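Local coordinates for protein putative secreted endoglycosylceramidase (Rhodococcus hoagii, PDB 6JYZ) that probably hydrolyses the glycosidic bond between galactose-based sugars and ceramide, as a family 5 glycoside hydrolase of the endogalactosylceramidase type, at residues A323-D335 / F346-W360. Residues are numbered along the deposited sequence; the frame is centred on the assembly and turned at random.
Sequences APLWTGEWGWFGD and FVDAMNTHRIGGAWW
F346, on helix 336-353, lays its ring almost flat over one face of the W330 indole in an offset stack, the six-membered rings 3.8 Å apart between centroids, planes at 8°; its CD2 side meets the rim of W332. One turn on, M350 SD approaches W330 obliquely, 4.1 Å from CZ2, a Met-aromatic contact. Past the Schellman turn at R354, I355 rests CD1 against L325 CD2. G356 O then accepts T327 N at 3.1 Å, while a water joins G356 N to L325 O. G357 CA lies over the five-membered ring face of W326; lacking side chains, G356 leaves room for W326 CD1 and G357 for T327 CG2. A358 N donates to T327 O at 2.9 Å, nearly in line with the carbonyl. W359, its CG anti to the backbone N (chi1 170°), turns a ring edge onto the W330 face opposite F346, planes at 87°, and takes G331 CA over its own face. W330 is thus clamped between two rings, its NE1 reaching a water. Beyond the corner at G328, W360 N makes a straight bond to W330 O (2.8 Å), and its ring flanks the E329 carboxylate, itself held by R83 and Y294. Strand 326-330, helix 336-353 and strand 356-359 form a beta-alpha-beta unit of the family 5 (beta/alpha)8 barrel, its strands paired in parallel; strand 38-47 flanks 356-359, and helix 307-321 packs alongside through L325 and W332.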
ATOM      1  N   ALA A 323       6.988  -8.096  14.663  1.00 11.71           N
ATOM      2  CA  ALA A 323       6.857  -8.155  13.209  1.00 10.51           C
ATOM      3  C   ALA A 323       7.579  -6.981  12.563  1.00 10.81           C
ATOM      4  O   ALA A 323       7.678  -5.900  13.157  1.00 10.99           O
ATOM      5  CB  ALA A 323       5.386  -8.051  12.862  1.00 12.54           C
ATOM      6  N   PRO A 324       7.941  -7.073  11.276  1.00 10.15           N
ATOM      7  CA  PRO A 324       8.393  -5.869  10.590  1.00 10.04           C
ATOM      8  C   PRO A 324       7.279  -4.849  10.437  1.00  9.79           C
ATOM      9  O   PRO A 324       6.085  -5.196  10.430  1.00 10.64           O
ATOM     10  CB  PRO A 324       8.760  -6.409   9.174  1.00 10.71           C
ATOM     11  CG  PRO A 324       8.997  -7.910   9.392  1.00 11.75           C
ATOM     12  CD  PRO A 324       7.971  -8.311  10.477  1.00 10.08           C
ATOM     13  N   LEU A 325       7.696  -3.615  10.285  1.00  9.53           N
ATOM     14  CA  LEU A 325       6.853  -2.485   9.920  1.00  8.99           C
ATOM     15  C   LEU A 325       7.056  -2.174   8.449  1.00 10.15           C
ATOM     16  O   LEU A 325       8.191  -1.989   8.010  1.00  9.96           O
ATOM     17  CB  LEU A 325       7.219  -1.274  10.775  1.00 10.53           C
ATOM     18  CG  LEU A 325       6.539   0.031  10.402  1.00  9.44           C
ATOM     19  CD1 LEU A 325       5.027  -0.055  10.599  1.00 12.02           C
ATOM     20  CD2 LEU A 325       7.063   1.172  11.303  1.00 10.57           C
ATOM     21  N   TRP A 326       5.981  -2.087   7.688  1.00  8.57           N
ATOM     22  CA  TRP A 326       6.058  -1.680   6.270  1.00  8.85           C
ATOM     23  C   TRP A 326       4.812  -0.846   6.020  1.00  9.16           C
ATOM     24  O   TRP A 326       3.720  -1.404   6.203  1.00 10.22           O
ATOM     25  CB  TRP A 326       6.057  -2.913   5.355  1.00  9.82           C
ATOM     26  CG  TRP A 326       6.104  -2.551   3.910  1.00  9.46           C
ATOM     27  CD1 TRP A 326       7.221  -2.207   3.196  1.00 10.22           C
ATOM     28  CD2 TRP A 326       5.003  -2.429   2.997  1.00  9.36           C
ATOM     29  NE1 TRP A 326       6.878  -1.886   1.915  1.00 10.18           N
ATOM     30  CE2 TRP A 326       5.529  -2.048   1.741  1.00  9.37           C
ATOM     31  CE3 TRP A 326       3.636  -2.695   3.084  1.00  9.59           C
ATOM     32  CZ2 TRP A 326       4.722  -1.859   0.628  1.00 10.47           C
ATOM     33  CZ3 TRP A 326       2.808  -2.526   1.996  1.00 10.14           C
ATOM     34  CH2 TRP A 326       3.358  -2.092   0.776  1.00 11.06           C
ATOM     35  N   THR A 327       4.935   0.439   5.725  1.00  9.61           N
ATOM     36  CA  THR A 327       3.719   1.286   5.695  1.00  9.94           C
ATOM     37  C   THR A 327       3.117   1.288   4.301  1.00  9.67           C
ATOM     38  O   THR A 327       3.705   1.789   3.337  1.00 10.55           O
ATOM     39  CB  THR A 327       4.026   2.698   6.204  1.00 10.25           C
ATOM     40  OG1 THR A 327       2.780   3.418   6.132  1.00 11.42           O
ATOM     41  CG2 THR A 327       5.097   3.469   5.461  1.00 11.66           C
ATOM     42  N   GLY A 328       1.890   0.803   4.173  1.00  9.41           N
ATOM     43  CA  GLY A 328       1.308   0.606   2.853  1.00  9.65           C
ATOM     44  C   GLY A 328       0.827   1.888   2.208  1.00  9.00           C
ATOM     45  O   GLY A 328       0.563   1.857   0.986  1.00  9.16           O
ATOM     46  N   GLU A 329       0.654   2.976   2.965  1.00  9.46           N
ATOM     47  CA  GLU A 329       0.295   4.249   2.371  1.00  9.61           C
ATOM     48  C   GLU A 329       0.830   5.336   3.236  1.00  9.48           C
ATOM     49  O   GLU A 329       0.808   5.296   4.454  1.00  9.99           O
ATOM     50  CB  GLU A 329      -1.203   4.547   2.372  1.00 10.74           C
ATOM     51  CG  GLU A 329      -2.031   3.624   1.527  1.00 11.90           C
ATOM     52  CD  GLU A 329      -3.504   4.022   1.454  1.00 11.17           C
ATOM     53  OE1 GLU A 329      -3.893   5.163   1.825  1.00 12.43           O
ATOM     54  OE2 GLU A 329      -4.243   3.122   1.061  1.00 11.14           O
ATOM     55  N   TRP A 330       1.325   6.371   2.515  1.00  9.74           N
ATOM     56  CA  TRP A 330       1.738   7.652   3.099  1.00  9.13           C
ATOM     57  C   TRP A 330       1.766   8.613   1.946  1.00  9.62           C
ATOM     58  O   TRP A 330       1.817   8.228   0.768  1.00 10.76           O
ATOM     59  CB  TRP A 330       3.099   7.516   3.776  1.00  9.90           C
ATOM     60  CG  TRP A 330       4.241   7.289   2.832  1.00  9.37           C
ATOM     61  CD1 TRP A 330       4.690   6.076   2.341  1.00 10.73           C
ATOM     62  CD2 TRP A 330       5.163   8.302   2.365  1.00 10.33           C
ATOM     63  NE1 TRP A 330       5.817   6.265   1.563  1.00 10.52           N
ATOM     64  CE2 TRP A 330       6.120   7.609   1.573  1.00 10.16           C
ATOM     65  CE3 TRP A 330       5.232   9.687   2.521  1.00  9.98           C
ATOM     66  CZ2 TRP A 330       7.210   8.276   1.016  1.00 10.15           C
ATOM     67  CZ3 TRP A 330       6.338  10.344   2.007  1.00 10.39           C
ATOM     68  CH2 TRP A 330       7.301   9.641   1.265  1.00 10.68           C
ATOM     69  N   GLY A 331       1.688   9.907   2.238  1.00  9.95           N
ATOM     70  CA  GLY A 331       1.787  10.867   1.132  1.00 11.30           C
ATOM     71  C   GLY A 331       1.307  12.229   1.580  1.00 10.77           C
ATOM     72  O   GLY A 331       0.640  12.367   2.606  1.00 11.30           O
ATOM     73  N   TRP A 332       1.712  13.225   0.780  1.00 10.55           N
ATOM     74  CA  TRP A 332       1.252  14.614   0.930  1.00 10.51           C
ATOM     75  C   TRP A 332       0.539  15.005  -0.340  1.00 10.92           C
ATOM     76  O   TRP A 332       0.875  14.537  -1.431  1.00 11.89           O
ATOM     77  CB  TRP A 332       2.422  15.579   1.249  1.00 11.11           C
ATOM     78  CG  TRP A 332       2.634  15.629   2.739  1.00 10.70           C
ATOM     79  CD1 TRP A 332       2.171  16.607   3.588  1.00 11.50           C
ATOM     80  CD2 TRP A 332       3.307  14.673   3.591  1.00 10.35           C
ATOM     81  NE1 TRP A 332       2.504  16.298   4.883  1.00 11.07           N
ATOM     82  CE2 TRP A 332       3.192  15.114   4.915  1.00  9.99           C
ATOM     83  CE3 TRP A 332       4.018  13.468   3.396  1.00 10.45           C
ATOM     84  CZ2 TRP A 332       3.684  14.428   6.027  1.00 10.44           C
ATOM     85  CZ3 TRP A 332       4.552  12.800   4.479  1.00 10.54           C
ATOM     86  CH2 TRP A 332       4.383  13.260   5.777  1.00 10.36           C
ATOM     87  N   PHE A 333      -0.475  15.872  -0.188  1.00 12.05           N
ATOM     88  CA  PHE A 333      -1.470  16.075  -1.249  1.00 13.40           C
ATOM     89  C   PHE A 333      -1.612  17.540  -1.676  1.00 15.60           C
ATOM     90  O   PHE A 333      -2.435  17.806  -2.560  1.00 18.51           O
ATOM     91  CB  PHE A 333      -2.829  15.498  -0.793  1.00 12.63           C
ATOM     92  CG  PHE A 333      -2.681  14.036  -0.397  1.00 12.27           C
ATOM     93  CD1 PHE A 333      -2.469  13.085  -1.385  1.00 12.33           C
ATOM     94  CD2 PHE A 333      -2.694  13.669   0.960  1.00 13.27           C
ATOM     95  CE1 PHE A 333      -2.208  11.755  -1.028  1.00 13.64           C
ATOM     96  CE2 PHE A 333      -2.510  12.316   1.293  1.00 14.28           C
ATOM     97  CZ  PHE A 333      -2.285  11.384   0.294  1.00 13.18           C
ATOM     98  N   GLY A 334      -0.862  18.416  -1.031  1.00 14.56           N
ATOM     99  CA  GLY A 334      -0.954  19.857  -1.351  1.00 16.76           C
ATOM    100  C   GLY A 334       0.220  20.281  -2.229  1.00 17.66           C
ATOM    101  O   GLY A 334       0.754  19.553  -3.050  1.00 17.87           O
ATOM    102  N   ASP A 335       0.581  21.556  -2.025  1.00 18.88           N
ATOM    103  CA  ASP A 335       1.594  22.195  -2.862  1.00 20.98           C
ATOM    104  C   ASP A 335       2.983  21.681  -2.478  1.00 17.71           C
ATOM    105  O   ASP A 335       3.391  21.851  -1.327  1.00 17.78           O
ATOM    106  CB  ASP A 335       1.553  23.709  -2.604  1.00 22.35           C
ATOM    107  CG  ASP A 335       2.523  24.537  -3.415  1.00 24.48           C
ATOM    108  OD1 ASP A 335       3.365  23.984  -4.183  1.00 27.34           O
ATOM    109  OD2 ASP A 335       2.253  25.768  -3.410  1.00 35.62           O
ATOM    110  N   PHE A 346       9.799  12.511   6.067  1.00 10.12           N
ATOM    111  CA  PHE A 346       9.287  11.143   6.050  1.00 10.25           C
ATOM    112  C   PHE A 346      10.322  10.120   5.559  1.00  9.45           C
ATOM    113  O   PHE A 346      10.516   9.111   6.170  1.00 10.03           O
ATOM    114  CB  PHE A 346       8.000  11.160   5.234  1.00 10.48           C
ATOM    115  CG  PHE A 346       7.226   9.874   5.408  1.00  9.81           C
ATOM    116  CD1 PHE A 346       7.566   8.696   4.735  1.00 10.17           C
ATOM    117  CD2 PHE A 346       6.132   9.837   6.282  1.00  9.84           C
ATOM    118  CE1 PHE A 346       6.865   7.518   4.919  1.00  9.70           C
ATOM    119  CE2 PHE A 346       5.417   8.647   6.448  1.00 10.04           C
ATOM    120  CZ  PHE A 346       5.797   7.498   5.789  1.00  9.96           C
ATOM    121  N   VAL A 347      10.925  10.465   4.399  1.00 10.29           N
ATOM    122  CA  VAL A 347      11.963   9.550   3.892  1.00 10.30           C
ATOM    123  C   VAL A 347      13.132   9.400   4.880  1.00 10.64           C
ATOM    124  O   VAL A 347      13.635   8.291   5.098  1.00 10.65           O
ATOM    125  CB  VAL A 347      12.398  10.000   2.489  1.00 10.76           C
ATOM    126  CG1 VAL A 347      13.555   9.093   1.999  1.00 12.09           C
ATOM    127  CG2 VAL A 347      11.228   9.970   1.528  1.00 12.13           C
ATOM    128  N   ASP A 348      13.508  10.533   5.508  1.00 10.78           N
ATOM    129  CA  ASP A 348      14.550  10.431   6.515  1.00 11.28           C
ATOM    130  C   ASP A 348      14.187   9.464   7.608  1.00 11.09           C
ATOM    131  O   ASP A 348      15.021   8.693   8.061  1.00 11.55           O
ATOM    132  CB  ASP A 348      14.830  11.787   7.185  1.00 12.83           C
ATOM    133  CG  ASP A 348      15.473  12.871   6.317  1.00 15.49           C
ATOM    134  OD1 ASP A 348      15.837  12.626   5.150  1.00 14.94           O
ATOM    135  OD2 ASP A 348      15.494  14.061   6.830  1.00 17.51           O
ATOM    136  N   ALA A 349      12.903   9.497   8.046  1.00 10.89           N
ATOM    137  CA  ALA A 349      12.495   8.601   9.117  1.00 10.74           C
ATOM    138  C   ALA A 349      12.398   7.130   8.630  1.00  9.36           C
ATOM    139  O   ALA A 349      12.708   6.220   9.379  1.00 10.61           O
ATOM    140  CB  ALA A 349      11.145   9.091   9.639  1.00 12.38           C
ATOM    141  N   MET A 350      12.004   6.925   7.338  1.00  9.74           N
ATOM    142  CA  MET A 350      12.084   5.558   6.808  1.00  9.68           C
ATOM    143  C   MET A 350      13.502   4.996   6.897  1.00 10.03           C
ATOM    144  O   MET A 350      13.686   3.815   7.101  1.00 10.72           O
ATOM    145  CB  MET A 350      11.587   5.468   5.361  1.00 11.20           C
ATOM    146  CG  MET A 350      10.092   5.901   5.224  1.00 11.77           C
ATOM    147  SD  MET A 350       9.650   5.903   3.371  1.00 16.94           S
ATOM    148  CE  MET A 350       9.272   4.477   3.677  1.00  8.58           C
ATOM    149  N   ASN A 351      14.474   5.892   6.635  1.00 10.32           N
ATOM    150  CA  ASN A 351      15.863   5.434   6.731  1.00 10.14           C
ATOM    151  C   ASN A 351      16.311   5.213   8.169  1.00 10.77           C
ATOM    152  O   ASN A 351      16.860   4.143   8.457  1.00 11.66           O
ATOM    153  CB  ASN A 351      16.755   6.480   6.066  1.00 11.25           C
ATOM    154  CG  ASN A 351      16.634   6.542   4.584  1.00 10.63           C
ATOM    155  OD1 ASN A 351      16.207   5.556   3.960  1.00 12.37           O
ATOM    156  ND2 ASN A 351      17.079   7.660   3.988  1.00 13.73           N
ATOM    157  N   THR A 352      15.937   6.125   9.091  1.00 11.09           N
ATOM    158  CA  THR A 352      16.325   5.926  10.482  1.00 12.32           C
ATOM    159  C   THR A 352      15.808   4.605  11.036  1.00 11.32           C
ATOM    160  O   THR A 352      16.455   3.918  11.817  1.00 12.87           O
ATOM    161  CB  THR A 352      15.722   7.073  11.318  1.00 15.65           C
ATOM    162  OG1 THR A 352      16.322   8.292  10.868  1.00 20.85           O
ATOM    163  CG2 THR A 352      15.716   6.883  12.831  1.00 19.23           C
ATOM    164  N   HIS A 353      14.550   4.233  10.660  1.00 10.63           N
ATOM    165  CA  HIS A 353      13.924   3.029  11.161  1.00 10.64           C
ATOM    166  C   HIS A 353      14.103   1.810  10.247  1.00 11.38           C
ATOM    167  O   HIS A 353      13.688   0.726  10.572  1.00 11.61           O
ATOM    168  CB  HIS A 353      12.436   3.304  11.423  1.00 11.37           C
ATOM    169  CG  HIS A 353      12.243   4.331  12.492  1.00 10.66           C
ATOM    170  ND1 HIS A 353      12.526   4.067  13.831  1.00 12.19           N
ATOM    171  CD2 HIS A 353      11.788   5.590  12.396  1.00 11.62           C
ATOM    172  CE1 HIS A 353      12.231   5.191  14.512  1.00 12.54           C
ATOM    173  NE2 HIS A 353      11.811   6.125  13.687  1.00 12.69           N
ATOM    174  N   ARG A 354      14.740   2.030   9.091  1.00 10.83           N
ATOM    175  CA  ARG A 354      15.015   0.948   8.126  1.00 11.55           C
ATOM    176  C   ARG A 354      13.739   0.210   7.705  1.00 10.37           C
ATOM    177  O   ARG A 354      13.680  -1.001   7.758  1.00 11.40           O
ATOM    178  CB  ARG A 354      16.082  -0.028   8.628  1.00 11.83           C
ATOM    179  CG  ARG A 354      17.372   0.709   9.029  1.00 13.86           C
ATOM    180  CD  ARG A 354      18.477  -0.289   9.464  1.00 16.48           C
ATOM    181  NE  ARG A 354      18.056  -0.942  10.628  1.00 18.37           N
ATOM    182  CZ  ARG A 354      17.964  -0.201  11.769  1.00 23.81           C
ATOM    183  NH1 ARG A 354      18.317   1.062  11.792  1.00 25.63           N
ATOM    184  NH2 ARG A 354      17.389  -0.695  12.826  1.00 28.08           N
ATOM    185  N   ILE A 355      12.769   1.020   7.257  1.00 10.62           N
ATOM    186  CA  ILE A 355      11.534   0.412   6.746  1.00 10.43           C
ATOM    187  C   ILE A 355      11.321   0.815   5.302  1.00 10.47           C
ATOM    188  O   ILE A 355      11.872   1.767   4.751  1.00 11.35           O
ATOM    189  CB  ILE A 355      10.289   0.767   7.603  1.00 10.75           C
ATOM    190  CG1 ILE A 355       9.917   2.246   7.458  1.00 11.05           C
ATOM    191  CG2 ILE A 355      10.501   0.318   9.040  1.00 12.44           C
ATOM    192  CD1 ILE A 355       8.449   2.525   7.894  1.00 13.00           C
ATOM    193  N   GLY A 356      10.431   0.025   4.696  1.00 11.56           N
ATOM    194  CA  GLY A 356       9.856   0.367   3.403  1.00 11.62           C
ATOM    195  C   GLY A 356       8.418   0.882   3.558  1.00 10.02           C
ATOM    196  O   GLY A 356       7.826   0.960   4.634  1.00 10.33           O
ATOM    197  N   GLY A 357       7.869   1.176   2.400  1.00  9.96           N
ATOM    198  CA  GLY A 357       6.485   1.565   2.313  1.00  9.61           C
ATOM    199  C   GLY A 357       6.110   2.004   0.915  1.00  9.25           C
ATOM    200  O   GLY A 357       6.927   1.966  -0.018  1.00 10.36           O
ATOM    201  N   ALA A 358       4.842   2.412   0.747  1.00  9.13           N
ATOM    202  CA  ALA A 358       4.311   2.749  -0.574  1.00  8.87           C
ATOM    203  C   ALA A 358       3.609   4.090  -0.512  1.00  9.10           C
ATOM    204  O   ALA A 358       2.626   4.272   0.234  1.00 10.11           O
ATOM    205  CB  ALA A 358       3.370   1.639  -1.086  1.00  9.78           C
ATOM    206  N   TRP A 359       4.074   5.029  -1.367  1.00  8.52           N
ATOM    207  CA  TRP A 359       3.444   6.329  -1.507  1.00  9.25           C
ATOM    208  C   TRP A 359       2.063   6.203  -2.113  1.00  8.88           C
ATOM    209  O   TRP A 359       1.855   5.421  -3.043  1.00  9.45           O
ATOM    210  CB  TRP A 359       4.366   7.143  -2.432  1.00  9.19           C
ATOM    211  CG  TRP A 359       3.823   8.447  -2.918  1.00  9.21           C
ATOM    212  CD1 TRP A 359       3.182   8.676  -4.096  1.00  9.95           C
ATOM    213  CD2 TRP A 359       4.026   9.740  -2.296  1.00  9.14           C
ATOM    214  NE1 TRP A 359       2.940  10.041  -4.253  1.00  9.82           N
ATOM    215  CE2 TRP A 359       3.453  10.704  -3.188  1.00  9.58           C
ATOM    216  CE3 TRP A 359       4.638  10.185  -1.120  1.00 10.27           C
ATOM    217  CZ2 TRP A 359       3.525  12.087  -2.936  1.00 10.41           C
ATOM    218  CZ3 TRP A 359       4.697  11.557  -0.875  1.00 10.23           C
ATOM    219  CH2 TRP A 359       4.152  12.482  -1.776  1.00 10.64           C
ATOM    220  N   TRP A 360       1.127   7.014  -1.613  1.00  9.37           N
ATOM    221  CA  TRP A 360      -0.202   7.166  -2.244  1.00  9.85           C
ATOM    222  C   TRP A 360      -0.102   8.456  -3.081  1.00  9.77           C
ATOM    223  O   TRP A 360      -0.069   9.519  -2.444  1.00 10.63           O
ATOM    224  CB  TRP A 360      -1.325   7.252  -1.197  1.00 11.16           C
ATOM    225  CG  TRP A 360      -2.651   7.257  -1.897  1.00 10.90           C
ATOM    226  CD1 TRP A 360      -3.315   8.342  -2.430  1.00 12.08           C
ATOM    227  CD2 TRP A 360      -3.390   6.078  -2.306  1.00 10.37           C
ATOM    228  NE1 TRP A 360      -4.448   7.904  -3.080  1.00 11.55           N
ATOM    229  CE2 TRP A 360      -4.482   6.534  -3.060  1.00 10.36           C
ATOM    230  CE3 TRP A 360      -3.223   4.722  -2.080  1.00 10.12           C
ATOM    231  CZ2 TRP A 360      -5.427   5.638  -3.603  1.00 10.70           C
ATOM    232  CZ3 TRP A 360      -4.119   3.831  -2.656  1.00 11.10           C
ATOM    233  CH2 TRP A 360      -5.203   4.300  -3.389  1.00 10.64           C
TER
HETATM  234  O   HOH W   1       9.879  -2.614   5.979  1.00 11.19           O
HETATM  235  O   HOH W   2       7.879   4.709   0.214  1.00 13.64           O